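Local coordinates for alpha-galactosidase 1 (Saccharomyces cerevisiae, PDB 3LRK), which catalyses the hydrolysis of terminal, non-reducing alpha-D-galactose residues from alpha-D-galactosides such as galactose oligosaccharides, galactomannans and galactolipids, at residues Lys154-Thr159 with Tyr164-Ala169; Asp191-Trp196 with Asn202-Ser207; Met345-Leu350 with Ile376-Asn381; Cys237-Ile242 with Ser281-Val286. The protein carries 1 engineered substitution. One frame throughout, in Å; residues are numbered along the deposited sequence.

Contact 1 of 4, residues Lys154-Thr159 with Tyr164-Ala169; sequences KGQFGT and YHRYKA
The beta-alpha loop that follows strand 145-149 of the TIM barrel is pinned to its own helix, 160-177, where R166 takes hold of the backbone carbonyl of Q156. The grip is side-on: NE of R166 lies 2.8 Å from O of Q156 and NH2 of R166 lies 2.9 Å from the same oxygen. Neither bond is straight (148° at NE, 138° at NH2), since both N-H groups share one acceptor, which sits close to the guanidinium plane, while the two nitrogens approach from one face of the carbonyl plane. Q156 is the centre of an inverse gamma turn, and that turn presents its O to the helix. R166 reaches it with CG anti to the backbone N (chi1 179°) and a bend at chi3. NH1 of R166 bonds to OD1 of N150, next in the chain to the nucleophile D149, and to the backbone O of A116. With a leucine in place of R166 both donors to O of Q156 are gone, and the loop would probably be freer to shift. F157, whose CB is 3.9 Å from R166 NH2, packs its ring edge-to-face with Y195 of a neighbouring subunit. The amide of Q156 stands steeply to the guanidinium, its OE1 3.7 Å from CD of R166.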
# COMPACT_ATOMS: atom_id res chain seq x y z
N LYS A 154 -14.38 16.58 -0.77
CA LYS A 154 -13.46 17.70 -0.52
C LYS A 154 -12.14 17.28 0.15
O LYS A 154 -11.66 17.96 1.05
CB LYS A 154 -14.15 18.78 0.33
CG LYS A 154 -15.44 19.34 -0.28
CD LYS A 154 -16.11 20.35 0.66
CE LYS A 154 -15.83 21.78 0.28
NZ LYS A 154 -16.75 22.71 1.03
N GLY A 155 -11.58 16.15 -0.28
CA GLY A 155 -10.32 15.63 0.25
C GLY A 155 -10.37 15.00 1.64
O GLY A 155 -9.32 14.63 2.19
N GLN A 156 -11.58 14.84 2.18
CA GLN A 156 -11.75 14.33 3.56
C GLN A 156 -11.85 12.80 3.64
O GLN A 156 -12.81 12.23 4.19
CB GLN A 156 -12.94 14.99 4.26
CG GLN A 156 -12.80 16.49 4.43
CD GLN A 156 -13.88 17.09 5.29
OE1 GLN A 156 -14.48 16.41 6.13
NE2 GLN A 156 -14.14 18.39 5.09
N PHE A 157 -10.84 12.15 3.08
CA PHE A 157 -10.70 10.71 3.05
C PHE A 157 -9.20 10.39 3.03
O PHE A 157 -8.38 11.31 2.98
CB PHE A 157 -11.42 10.13 1.81
CG PHE A 157 -10.69 10.37 0.52
CD1 PHE A 157 -9.90 9.37 -0.04
CD2 PHE A 157 -10.77 11.61 -0.12
CE1 PHE A 157 -9.20 9.58 -1.23
CE2 PHE A 157 -10.08 11.84 -1.32
CZ PHE A 157 -9.28 10.82 -1.87
N GLY A 158 -8.85 9.11 3.05
CA GLY A 158 -7.44 8.71 2.88
C GLY A 158 -6.86 8.00 4.08
O GLY A 158 -5.92 7.20 3.94
N THR A 159 -7.42 8.27 5.25
CA THR A 159 -7.11 7.53 6.48
C THR A 159 -8.41 7.13 7.18
O THR A 159 -9.44 7.77 6.99
CB THR A 159 -6.24 8.35 7.47
OG1 THR A 159 -7.00 9.45 8.00
CG2 THR A 159 -4.96 8.89 6.80
N TYR A 164 -13.87 8.38 9.27
CA TYR A 164 -14.66 8.17 10.47
C TYR A 164 -15.25 9.48 11.02
O TYR A 164 -16.42 9.54 11.34
CB TYR A 164 -13.81 7.49 11.55
CG TYR A 164 -14.44 7.50 12.92
CD1 TYR A 164 -15.37 6.51 13.30
CD2 TYR A 164 -14.09 8.48 13.85
CE1 TYR A 164 -15.93 6.51 14.56
CE2 TYR A 164 -14.66 8.49 15.12
CZ TYR A 164 -15.57 7.50 15.47
OH TYR A 164 -16.13 7.50 16.73
N HIS A 165 -14.43 10.53 11.14
CA HIS A 165 -14.94 11.78 11.70
C HIS A 165 -15.99 12.45 10.79
O HIS A 165 -16.97 13.01 11.29
CB HIS A 165 -13.81 12.72 12.10
CG HIS A 165 -13.18 12.35 13.41
ND1 HIS A 165 -13.88 12.38 14.60
CD2 HIS A 165 -11.94 11.91 13.72
CE1 HIS A 165 -13.09 12.00 15.59
NE2 HIS A 165 -11.91 11.70 15.08
N ARG A 166 -15.83 12.32 9.48
CA ARG A 166 -16.81 12.85 8.51
C ARG A 166 -18.17 12.13 8.63
O ARG A 166 -19.23 12.78 8.63
CB ARG A 166 -16.27 12.77 7.07
CG ARG A 166 -17.24 13.29 5.96
CD ARG A 166 -16.49 13.68 4.67
NE ARG A 166 -15.60 12.61 4.24
CZ ARG A 166 -15.95 11.57 3.50
NH1 ARG A 166 -17.19 11.47 3.00
NH2 ARG A 166 -15.04 10.63 3.25
N TYR A 167 -18.13 10.81 8.72
CA TYR A 167 -19.35 10.01 8.90
C TYR A 167 -19.97 10.13 10.29
O TYR A 167 -21.21 10.13 10.43
CB TYR A 167 -19.16 8.56 8.42
CG TYR A 167 -19.15 8.55 6.92
CD1 TYR A 167 -17.96 8.43 6.20
CD2 TYR A 167 -20.34 8.77 6.21
CE1 TYR A 167 -17.97 8.48 4.79
CE2 TYR A 167 -20.36 8.82 4.83
CZ TYR A 167 -19.18 8.67 4.13
OH TYR A 167 -19.23 8.73 2.76
N LYS A 168 -19.11 10.27 11.31
CA LYS A 168 -19.55 10.59 12.67
C LYS A 168 -20.27 11.93 12.78
O LYS A 168 -21.22 12.05 13.56
CB LYS A 168 -18.39 10.53 13.69
CG LYS A 168 -18.84 10.71 15.14
CD LYS A 168 -17.75 10.39 16.14
CE LYS A 168 -18.26 10.48 17.58
NZ LYS A 168 -18.41 11.92 18.01
N ALA A 169 -19.82 12.94 12.03
CA ALA A 169 -20.49 14.23 12.01
C ALA A 169 -21.99 14.10 11.70
O ALA A 169 -22.82 14.73 12.38
CB ALA A 169 -19.81 15.22 11.02

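Contact 2 of 4, residues Asp191-Trp196 with Asn202-Ser207; sequences DLTFYW and NSWRMS
T193 and F194 bring their backbone and inner side-chain atoms against the indole of W204. The methyl CG2 of T193 is 3.6 Å from CB of W204, and the carbonyl carbon of T193 lies over one face of the ring. F194 meets the pyrrole end, its CA 3.5 Å from NE1 of W204 and its CB 4.0 Å from that same nitrogen. T193 sends CG2 to the indole because this methyl stands anti to the backbone N, while OG1, on another side of CB, bonds to N187. The indole nitrogen of W204 is likewise satisfied, by OD1 of N259, which would help fix the rotation of the ring. An alanine in place of W204 is likely to open a gap beside T193 and F194 and to leave N259 without its indole donor.

These residues belong to a beta-alpha-beta unit of the barrel, in which the short helix 193-196 lies on the crossover from strand 182-185 to strand 203-205. A second tryptophan closes back on the segment: NE1 of W196 donates to O of D191 at 2.8 Å, nearly straight at 166°, and one face of its indole covers CA of T193. Behind the first shell, F194 stacks its ring on that of Y232 of a neighbouring subunit, and M206 packs on helix 239-246. On the strand, the side chain of R205, a substrate-binding residue, starts out away from the helix; its NH2 bonds to O of S207 at 3.0 Å and forms a salt bridge with D209, the proton donor.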
# COMPACT_ATOMS: atom_id res chain seq x y z
N ASP A 191 -11.13 3.41 3.29
CA ASP A 191 -10.44 3.60 4.56
C ASP A 191 -10.87 2.57 5.64
O ASP A 191 -10.92 2.90 6.82
CB ASP A 191 -10.59 5.05 5.06
CG ASP A 191 -10.00 6.06 4.08
OD1 ASP A 191 -8.94 5.77 3.50
OD2 ASP A 191 -10.61 7.12 3.89
N LEU A 192 -11.12 1.33 5.20
CA LEU A 192 -11.41 0.17 6.07
C LEU A 192 -12.65 0.32 6.96
O LEU A 192 -12.62 0.04 8.17
CB LEU A 192 -10.17 -0.21 6.90
CG LEU A 192 -8.87 -0.39 6.12
CD1 LEU A 192 -7.66 -0.36 7.05
CD2 LEU A 192 -8.88 -1.69 5.30
N THR A 193 -13.74 0.73 6.33
CA THR A 193 -14.98 1.04 7.02
C THR A 193 -15.46 -0.04 7.99
O THR A 193 -16.02 0.29 9.02
CB THR A 193 -16.11 1.32 6.02
OG1 THR A 193 -15.62 2.16 4.96
CG2 THR A 193 -17.27 2.02 6.74
N PHE A 194 -15.25 -1.31 7.66
CA PHE A 194 -15.68 -2.44 8.51
C PHE A 194 -15.12 -2.36 9.94
O PHE A 194 -15.70 -2.92 10.89
CB PHE A 194 -15.31 -3.79 7.85
CG PHE A 194 -13.82 -3.99 7.69
CD1 PHE A 194 -13.04 -4.40 8.78
CD2 PHE A 194 -13.20 -3.74 6.47
CE1 PHE A 194 -11.67 -4.55 8.65
CE2 PHE A 194 -11.82 -3.89 6.34
CZ PHE A 194 -11.06 -4.30 7.44
N TYR A 195 -13.98 -1.67 10.09
CA TYR A 195 -13.36 -1.52 11.41
C TYR A 195 -14.05 -0.46 12.28
O TYR A 195 -14.13 -0.62 13.51
CB TYR A 195 -11.88 -1.15 11.25
CG TYR A 195 -10.88 -2.28 11.27
CD1 TYR A 195 -9.79 -2.26 10.39
CD2 TYR A 195 -10.98 -3.35 12.18
CE1 TYR A 195 -8.84 -3.26 10.40
CE2 TYR A 195 -10.01 -4.36 12.19
CZ TYR A 195 -8.95 -4.31 11.30
OH TYR A 195 -7.97 -5.29 11.28
N TRP A 196 -14.55 0.61 11.67
CA TRP A 196 -15.07 1.77 12.41
C TRP A 196 -16.57 2.09 12.23
O TRP A 196 -17.10 2.99 12.88
CB TRP A 196 -14.24 3.03 12.13
CG TRP A 196 -13.98 3.36 10.65
CD1 TRP A 196 -12.87 3.03 9.93
CD2 TRP A 196 -14.83 4.09 9.77
NE1 TRP A 196 -12.97 3.53 8.64
CE2 TRP A 196 -14.18 4.17 8.51
CE3 TRP A 196 -16.10 4.69 9.91
CZ2 TRP A 196 -14.74 4.82 7.40
CZ3 TRP A 196 -16.65 5.34 8.80
CH2 TRP A 196 -15.97 5.40 7.57
N ASN A 202 -25.46 1.83 11.28
CA ASN A 202 -26.14 0.53 11.26
C ASN A 202 -25.72 -0.40 10.12
O ASN A 202 -25.87 -1.62 10.21
CB ASN A 202 -27.66 0.75 11.23
CG ASN A 202 -28.17 1.39 12.51
OD1 ASN A 202 -28.80 2.46 12.48
ND2 ASN A 202 -27.89 0.74 13.64
N SER A 203 -25.21 0.18 9.03
CA SER A 203 -24.67 -0.60 7.92
C SER A 203 -23.69 0.28 7.13
O SER A 203 -23.70 1.51 7.26
CB SER A 203 -25.78 -1.17 7.00
OG SER A 203 -26.42 -0.15 6.24
N TRP A 204 -22.81 -0.36 6.38
CA TRP A 204 -21.82 0.34 5.54
C TRP A 204 -21.59 -0.42 4.25
O TRP A 204 -21.29 -1.62 4.25
CB TRP A 204 -20.48 0.53 6.29
CG TRP A 204 -20.04 -0.68 7.02
CD1 TRP A 204 -19.26 -1.68 6.54
CD2 TRP A 204 -20.38 -1.03 8.38
NE1 TRP A 204 -19.08 -2.65 7.52
CE2 TRP A 204 -19.76 -2.28 8.65
CE3 TRP A 204 -21.14 -0.43 9.38
CZ2 TRP A 204 -19.88 -2.93 9.89
CZ3 TRP A 204 -21.27 -1.09 10.63
CH2 TRP A 204 -20.63 -2.32 10.86
N ARG A 205 -21.73 0.29 3.13
CA ARG A 205 -21.29 -0.25 1.86
C ARG A 205 -19.81 -0.59 2.00
O ARG A 205 -19.07 0.17 2.61
CB ARG A 205 -21.53 0.76 0.74
CG ARG A 205 -23.03 0.90 0.37
CD ARG A 205 -23.46 -0.19 -0.64
NE ARG A 205 -22.56 -0.16 -1.77
CZ ARG A 205 -22.64 0.70 -2.78
NH1 ARG A 205 -23.65 1.57 -2.87
NH2 ARG A 205 -21.71 0.68 -3.72
N MET A 206 -19.38 -1.72 1.45
CA MET A 206 -18.00 -2.12 1.60
C MET A 206 -17.30 -2.24 0.25
O MET A 206 -16.19 -2.76 0.17
CB MET A 206 -17.88 -3.42 2.40
CG MET A 206 -18.94 -4.51 2.07
SD MET A 206 -19.00 -5.08 0.35
CE MET A 206 -17.39 -5.85 0.15
N SER A 207 -17.98 -1.78 -0.80
CA SER A 207 -17.43 -1.82 -2.17
C SER A 207 -18.04 -0.75 -3.07
O SER A 207 -19.04 -0.12 -2.72
CB SER A 207 -17.64 -3.21 -2.81
OG SER A 207 -18.98 -3.37 -3.26

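Contact 3 of 4, residues Met345-Leu350 with Ile376-Asn381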
# COMPACT_ATOMS: atom_id res chain seq x y z
N MET A 345 -17.04 -22.86 -1.06
CA MET A 345 -17.90 -23.39 -0.01
C MET A 345 -17.97 -22.38 1.13
O MET A 345 -16.93 -21.88 1.59
CB MET A 345 -17.35 -24.70 0.52
CG MET A 345 -18.41 -25.60 1.09
SD MET A 345 -17.90 -26.43 2.59
CE MET A 345 -18.54 -25.23 3.73
N TRP A 346 -19.18 -22.09 1.58
CA TRP A 346 -19.40 -21.23 2.73
C TRP A 346 -20.19 -22.00 3.78
O TRP A 346 -20.96 -22.92 3.45
CB TRP A 346 -20.15 -19.96 2.34
CG TRP A 346 -19.43 -19.01 1.40
CD1 TRP A 346 -19.06 -19.26 0.11
CD2 TRP A 346 -19.05 -17.65 1.67
NE1 TRP A 346 -18.46 -18.15 -0.43
CE2 TRP A 346 -18.46 -17.14 0.50
CE3 TRP A 346 -19.16 -16.80 2.79
CZ2 TRP A 346 -17.94 -15.84 0.41
CZ3 TRP A 346 -18.67 -15.50 2.70
CH2 TRP A 346 -18.06 -15.03 1.52
N SER A 347 -20.01 -21.62 5.04
CA SER A 347 -20.68 -22.25 6.17
C SER A 347 -20.80 -21.23 7.29
O SER A 347 -19.90 -20.41 7.47
CB SER A 347 -19.91 -23.48 6.63
OG SER A 347 -20.56 -24.12 7.72
N GLY A 348 -21.90 -21.29 8.03
CA GLY A 348 -22.13 -20.36 9.13
C GLY A 348 -23.14 -20.86 10.14
O GLY A 348 -24.08 -21.58 9.79
N PRO A 349 -22.96 -20.47 11.42
CA PRO A 349 -23.87 -20.88 12.48
C PRO A 349 -25.19 -20.13 12.43
O PRO A 349 -25.25 -19.00 11.93
CB PRO A 349 -23.11 -20.51 13.76
CG PRO A 349 -22.21 -19.39 13.36
CD PRO A 349 -21.85 -19.63 11.92
N LEU A 350 -26.23 -20.77 12.96
CA LEU A 350 -27.55 -20.17 13.06
C LEU A 350 -27.99 -20.23 14.51
O LEU A 350 -27.63 -21.18 15.22
CB LEU A 350 -28.56 -20.89 12.17
CG LEU A 350 -28.32 -20.79 10.66
CD1 LEU A 350 -29.11 -21.85 9.91
CD2 LEU A 350 -28.64 -19.38 10.14
N ILE A 376 -17.75 -28.46 6.85
CA ILE A 376 -18.92 -27.68 7.25
C ILE A 376 -18.73 -27.08 8.65
O ILE A 376 -18.91 -25.88 8.85
CB ILE A 376 -20.22 -28.52 7.21
CG1 ILE A 376 -20.61 -28.83 5.77
CG2 ILE A 376 -21.35 -27.80 7.94
CD1 ILE A 376 -21.61 -29.98 5.62
N PHE A 377 -18.34 -27.93 9.60
CA PHE A 377 -18.12 -27.49 10.97
C PHE A 377 -16.63 -27.24 11.18
O PHE A 377 -15.94 -27.91 11.98
CB PHE A 377 -18.74 -28.47 11.96
CG PHE A 377 -20.24 -28.57 11.82
CD1 PHE A 377 -20.82 -29.63 11.14
CD2 PHE A 377 -21.06 -27.58 12.36
CE1 PHE A 377 -22.21 -29.71 11.00
CE2 PHE A 377 -22.45 -27.65 12.23
CZ PHE A 377 -23.02 -28.72 11.55
N PHE A 378 -16.17 -26.21 10.45
CA PHE A 378 -14.77 -25.85 10.26
C PHE A 378 -13.98 -25.51 11.53
O PHE A 378 -12.76 -25.66 11.54
CB PHE A 378 -14.68 -24.69 9.24
CG PHE A 378 -15.57 -23.51 9.58
CD1 PHE A 378 -15.13 -22.50 10.43
CD2 PHE A 378 -16.86 -23.41 9.04
CE1 PHE A 378 -15.96 -21.42 10.76
CE2 PHE A 378 -17.69 -22.34 9.36
CZ PHE A 378 -17.25 -21.34 10.22
N ASP A 379 -14.65 -25.02 12.58
CA ASP A 379 -13.97 -24.73 13.85
C ASP A 379 -14.24 -25.78 14.94
O ASP A 379 -13.97 -25.54 16.12
CB ASP A 379 -14.30 -23.33 14.37
CG ASP A 379 -13.71 -22.21 13.50
OD1 ASP A 379 -12.81 -22.48 12.67
OD2 ASP A 379 -14.17 -21.06 13.65
N SER A 380 -14.77 -26.94 14.54
CA SER A 380 -15.02 -28.06 15.46
C SER A 380 -13.87 -29.06 15.47
O SER A 380 -13.33 -29.41 14.41
CB SER A 380 -16.33 -28.77 15.10
OG SER A 380 -17.44 -27.90 15.26
N ASN A 381 -13.49 -29.50 16.66
CA ASN A 381 -12.42 -30.48 16.84
C ASN A 381 -12.91 -31.89 16.50
O ASN A 381 -14.10 -32.17 16.61
CB ASN A 381 -11.89 -30.48 18.27
CG ASN A 381 -11.34 -29.13 18.70
OD1 ASN A 381 -10.65 -28.45 17.93
ND2 ASN A 381 -11.62 -28.75 19.93
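The hydroxyl of S347 sits between two polar partners, with its OG 2.7 Å from the backbone O of I376 and also hydrogen-bonded to OE1 of Q355 on the next strand. OG stands anti to the backbone N (chi1 -179°), which sends it outward from the strand to the incoming loop. There it also lies at the edge of the F378 ring, in its plane, 4.0 Å from CD2 of F378. The ring leans along the serine: CE2 of F378 is 3.7 Å from CB of S347 and 3.5 Å from O of S347. F378 gets there with CG placed between its backbone N and carbonyl carbon (chi1 52°), bringing the ring alongside S347.

The contact belongs to the C-terminal beta sandwich, where strand 342-349 lies between strands 325-331 and 355-361 of an antiparallel sheet and the loop after helix 373-376 packs against the strand. The loop is sharply bent. F377 is the centre of an inverse gamma turn, closed by a weak bond of 3.2 Å from N of F378 to O of I376, and it also starts a type I turn that ends at S380. CG2 of I376 lies over one face of the F377 ring, toward its rim, and the methyl CE of M345 reaches to 4.3 Å from CA of I376. At the turn itself the loop meets a neighbouring subunit, whose R220 forms a salt bridge with D379 and packs on F378.

Contact 4 of 4, residues Cys237-Ile242 with Ser281-Val286; sequences CSIMNI and SMWAMV
W283 lays the outer rim of its six-membered ring against I239 and I242, one turn apart on the facing helix. CG2 of I239 is 3.8 Å from CZ3 of W283, and CG2 of I242 is 4.1 Å from CZ2 of W283. Between these methyl contacts the backbone O of I239 meets the ring edge in its own plane, 3.5 Å from CH2 of W283. Each isoleucine holds CG2 anti to its backbone N, and these methyls do the touching; the side chain of I242 crosses that of W283 at about a right angle. The polar pyrrole end of the indole bonds through NE1 to O of D262, and H279 meets the ring edge-to-face, which together are likely to hold the indole in one orientation. The helix bearing the isoleucines is itself fixed at its start: S238 is the N-cap, its OG accepting from N of N241 at 3.2 Å, and C237 just before it is held by a disulfide to C221. I242 also packs on S207 and V210, with its side chain about 6 Å from that of the proton donor D209. Helices 239-246 and 273-285 flank strand 258-260 in the chain, and their apolar packing is that of consecutive helices around a TIM barrel.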
# COMPACT_ATOMS: atom_id res chain seq x y z
N CYS A 237 -18.90 -3.10 -10.50
CA CYS A 237 -18.24 -4.26 -9.93
C CYS A 237 -19.20 -5.44 -10.03
O CYS A 237 -20.38 -5.29 -9.76
CB CYS A 237 -17.88 -4.00 -8.46
SG CYS A 237 -16.76 -2.61 -8.18
N SER A 238 -18.69 -6.60 -10.43
CA SER A 238 -19.52 -7.80 -10.57
C SER A 238 -19.94 -8.39 -9.22
O SER A 238 -19.35 -8.08 -8.18
CB SER A 238 -18.80 -8.88 -11.38
OG SER A 238 -17.76 -9.45 -10.63
N ILE A 239 -20.96 -9.24 -9.25
CA ILE A 239 -21.47 -9.94 -8.06
C ILE A 239 -20.36 -10.68 -7.29
O ILE A 239 -20.19 -10.48 -6.08
CB ILE A 239 -22.66 -10.85 -8.45
CG1 ILE A 239 -23.88 -9.98 -8.77
CG2 ILE A 239 -22.96 -11.89 -7.35
CD1 ILE A 239 -24.90 -10.62 -9.73
N MET A 240 -19.59 -11.49 -8.00
CA MET A 240 -18.50 -12.27 -7.42
C MET A 240 -17.34 -11.40 -6.93
O MET A 240 -16.69 -11.74 -5.95
CB MET A 240 -17.97 -13.31 -8.41
CG MET A 240 -18.89 -14.51 -8.66
SD MET A 240 -19.41 -15.39 -7.17
CE MET A 240 -17.84 -15.94 -6.47
N ASN A 241 -17.07 -10.31 -7.64
CA ASN A 241 -16.05 -9.35 -7.23
C ASN A 241 -16.38 -8.81 -5.84
O ASN A 241 -15.50 -8.73 -4.98
CB ASN A 241 -15.92 -8.20 -8.25
CG ASN A 241 -15.01 -7.06 -7.76
OD1 ASN A 241 -15.42 -6.23 -6.93
ND2 ASN A 241 -13.80 -6.99 -8.30
N ILE A 242 -17.66 -8.47 -5.62
CA ILE A 242 -18.12 -7.86 -4.37
C ILE A 242 -18.21 -8.90 -3.25
O ILE A 242 -17.79 -8.62 -2.13
CB ILE A 242 -19.46 -7.10 -4.58
CG1 ILE A 242 -19.20 -5.82 -5.39
CG2 ILE A 242 -20.13 -6.76 -3.24
CD1 ILE A 242 -20.43 -5.14 -5.91
N SER A 281 -29.00 -15.63 -2.41
CA SER A 281 -28.60 -16.54 -1.34
C SER A 281 -27.31 -16.10 -0.65
O SER A 281 -27.21 -16.19 0.58
CB SER A 281 -28.40 -17.97 -1.87
OG SER A 281 -29.60 -18.47 -2.44
N MET A 282 -26.33 -15.63 -1.42
CA MET A 282 -25.06 -15.21 -0.83
C MET A 282 -25.16 -13.89 -0.05
O MET A 282 -24.61 -13.78 1.04
CB MET A 282 -23.92 -15.21 -1.86
CG MET A 282 -23.48 -16.62 -2.33
SD MET A 282 -23.24 -17.83 -0.99
CE MET A 282 -21.92 -17.00 -0.10
N TRP A 283 -25.90 -12.92 -0.59
CA TRP A 283 -26.24 -11.68 0.14
C TRP A 283 -26.98 -11.99 1.44
O TRP A 283 -26.69 -11.41 2.49
CB TRP A 283 -27.06 -10.72 -0.74
CG TRP A 283 -26.29 -9.68 -1.58
CD1 TRP A 283 -26.55 -8.33 -1.64
CD2 TRP A 283 -25.17 -9.90 -2.46
NE1 TRP A 283 -25.68 -7.71 -2.51
CE2 TRP A 283 -24.82 -8.65 -3.03
CE3 TRP A 283 -24.44 -11.04 -2.84
CZ2 TRP A 283 -23.76 -8.50 -3.94
CZ3 TRP A 283 -23.38 -10.89 -3.75
CH2 TRP A 283 -23.05 -9.63 -4.28
N ALA A 284 -27.95 -12.91 1.40
CA ALA A 284 -28.62 -13.33 2.63
C ALA A 284 -27.62 -13.91 3.64
O ALA A 284 -27.60 -13.53 4.83
CB ALA A 284 -29.74 -14.33 2.34
N MET A 285 -26.79 -14.83 3.16
CA MET A 285 -25.90 -15.63 3.99
C MET A 285 -24.80 -14.83 4.70
O MET A 285 -24.36 -15.19 5.80
CB MET A 285 -25.26 -16.71 3.14
CG MET A 285 -24.80 -17.92 3.92
SD MET A 285 -23.66 -18.88 2.93
CE MET A 285 -22.45 -17.61 2.60
N VAL A 286 -24.34 -13.75 4.06
CA VAL A 286 -23.34 -12.86 4.67
C VAL A 286 -23.99 -11.73 5.48
O VAL A 286 -23.30 -10.84 5.97
CB VAL A 286 -22.32 -12.30 3.64
CG1 VAL A 286 -21.61 -13.44 2.92
CG2 VAL A 286 -22.99 -11.36 2.63

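In the fold
All four contacts are largely buried, yet their chemistry differs with place. Contacts 1, 2 and 4 belong to the catalytic barrel, contact 3 to the C-terminal sandwich. Contact 4 lies nearest the chain's centre and is apolar, with no other chain on its segments; contact 2 is likewise aromatic and aliphatic packing. Contacts 1 and 3, farther out, turn instead on backbone carbonyls met by a guanidinium or a hydroxyl, and they, like contact 2, adjoin other subunits. N of G158 reaches OD2 of D191 at 2.8 Å, linking contacts 1 and 2; S207 against I242 joins 2 to 4; and W346 on V286 carries contact 4 across to the sandwich of contact 3.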